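BAT-2 beta-lactamase (PDB 6W5G) probably hydrolyses the amide bond of beta-lactam antibiotics, as a class D serine beta-lactamase of Bacillus atrophaeus. Local coordinates at residues 51-54 with 59-62. Residues are numbered along the deposited sequence; the frame is centred on the assembly and turned at random.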
loop_
_atom_site.group_PDB
_atom_site.type_symbol
_atom_site.label_atom_id
_atom_site.label_comp_id
_atom_site.label_asym_id
_atom_site.label_seq_id
_atom_site.Cartn_x
_atom_site.Cartn_y
_atom_site.Cartn_z
ATOM N N ILE A 51 -10.824 -6.606 3.285
ATOM C CA ILE A 51 -11.367 -6.818 1.949
ATOM C C ILE A 51 -10.474 -7.826 1.244
ATOM O O ILE A 51 -9.249 -7.662 1.233
ATOM C CB ILE A 51 -11.395 -5.500 1.152
ATOM C CG1 ILE A 51 -12.212 -4.440 1.892
ATOM C CG2 ILE A 51 -11.949 -5.735 -0.247
ATOM C CD1 ILE A 51 -11.689 -3.035 1.677
ATOM N N LEU A 52 -11.077 -8.862 0.659
ATOM C CA LEU A 52 -10.335 -9.856 -0.113
ATOM C C LEU A 52 -11.039 -10.080 -1.442
ATOM O O LEU A 52 -12.210 -10.465 -1.468
ATOM C CB LEU A 52 -10.217 -11.183 0.647
ATOM C CG LEU A 52 -9.303 -12.239 0.009
ATOM C CD1 LEU A 52 -7.842 -11.789 0.005
ATOM C CD2 LEU A 52 -9.458 -13.565 0.729
ATOM N N HIS A 53 -10.333 -9.843 -2.545
ATOM C CA HIS A 53 -10.901 -10.032 -3.875
ATOM C C HIS A 53 -10.204 -11.194 -4.568
ATOM O O HIS A 53 -8.985 -11.161 -4.769
ATOM C CB HIS A 53 -10.782 -8.766 -4.719
ATOM C CG HIS A 53 -11.283 -8.941 -6.115
ATOM N ND1 HIS A 53 -12.627 -8.928 -6.422
ATOM C CD2 HIS A 53 -10.632 -9.166 -7.279
ATOM C CE1 HIS A 53 -12.781 -9.125 -7.720
ATOM N NE2 HIS A 53 -11.587 -9.274 -8.263
ATOM N N ASP A 54 -10.984 -12.210 -4.929
ATOM C CA ASP A 54 -10.511 -13.347 -5.711
ATOM C C ASP A 54 -10.441 -12.908 -7.169
ATOM O O ASP A 54 -11.472 -12.625 -7.787
ATOM C CB ASP A 54 -11.502 -14.494 -5.537
ATOM C CG ASP A 54 -11.026 -15.793 -6.157
ATOM O OD1 ASP A 54 -10.386 -15.762 -7.230
ATOM O OD2 ASP A 54 -11.332 -16.860 -5.583
ATOM N N LYS A 59 -14.806 -12.376 -7.167
ATOM C CA LYS A 59 -15.663 -12.282 -5.997
ATOM C C LYS A 59 -14.919 -11.506 -4.922
ATOM O O LYS A 59 -13.738 -11.636 -4.819
ATOM C CB LYS A 59 -15.970 -13.638 -5.430
ATOM C CG LYS A 59 -16.725 -14.563 -6.367
ATOM C CD LYS A 59 -16.703 -15.963 -5.831
ATOM C CE LYS A 59 -17.627 -16.126 -4.682
ATOM N NZ LYS A 59 -18.143 -17.503 -4.758
ATOM N N THR A 60 -15.660 -10.720 -4.141
ATOM C CA THR A 60 -15.070 -9.883 -3.107
ATOM C C THR A 60 -15.744 -10.156 -1.772
ATOM O O THR A 60 -16.973 -10.094 -1.670
ATOM C CB THR A 60 -15.210 -8.394 -3.453
ATOM O OG1 THR A 60 -14.613 -8.133 -4.729
ATOM C CG2 THR A 60 -14.519 -7.549 -2.402
ATOM N N PHE A 61 -14.936 -10.440 -0.750
ATOM C CA PHE A 61 -15.394 -10.534 0.628
ATOM C C PHE A 61 -15.076 -9.228 1.345
ATOM O O PHE A 61 -13.987 -8.673 1.182
ATOM C CB PHE A 61 -14.665 -11.673 1.351
ATOM C CG PHE A 61 -14.890 -11.685 2.835
ATOM C CD1 PHE A 61 -16.046 -12.242 3.362
ATOM C CD2 PHE A 61 -13.955 -11.126 3.705
ATOM C CE1 PHE A 61 -16.274 -12.253 4.726
ATOM C CE2 PHE A 61 -14.179 -11.126 5.070
ATOM C CZ PHE A 61 -15.347 -11.693 5.583
ATOM N N ILE A 62 -16.020 -8.744 2.151
ATOM C CA ILE A 62 -15.812 -7.551 2.967
ATOM C C ILE A 62 -16.235 -7.841 4.399
ATOM O O ILE A 62 -17.373 -8.265 4.642
ATOM C CB ILE A 62 -16.581 -6.335 2.428
ATOM C CG1 ILE A 62 -16.188 -6.029 0.984
ATOM C CG2 ILE A 62 -16.328 -5.116 3.303
ATOM C CD1 ILE A 62 -17.101 -5.000 0.322
#
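The imidazole of His53 turns an edge to Thr60: OG1 lies near the ring plane, 2.7 Å from ND1, in a hydrogen bond that is close to straight (166°) and in which either group could be the donor. CB of Thr60 also falls in that plane. Lys59 O approaches the ring obliquely, 3.3 Å from ND1 of His53, but at an angle too poor for a bond. With CG of His53 anti to the backbone N (chi1 177°), the ring swings along its strand toward Asp54 and turns ND1 to the neighbouring strand; the His53 side chain also touches Glu180 of helix 172-184. On Thr60 the same staggering that sends OG1 to the histidine turns CG2 the other way, alongside Ile51, with CG2 to CG2 at 3.8 Å. Ile51 and Ile62 meet more loosely through their CG1 atoms, and Ala68 touches both.

The two strands are the arms of a beta hairpin, running antiparallel at 167°. In the antiparallel sheet of the penicillin-binding transpeptidase and beta-lactamase fold, strand 59-63 is the outermost on this side, and strand 48-54 separates it from strand 236-244. Leu52 and Phe61 form a hydrogen-bonded pair, N of Leu52 to O of Phe61 at 3.0 Å and N of Phe61 to O of Leu52 at 2.8 Å. Toward the turn, N of Asp54 meets O of Lys59 at 2.8 Å, while the return bond from Lys59 N to Asp54 O is weak at 3.4 Å. Leu52, Asp54, Lys59 and Phe61 project from the face opposite His53 and Thr60. There the charged ends of Asp54 and Lys59 stay apart: OD1 of Asp54 accepts from N of Lys57 in the turn, and NZ of Lys59 bonds to OD1 of Asn33.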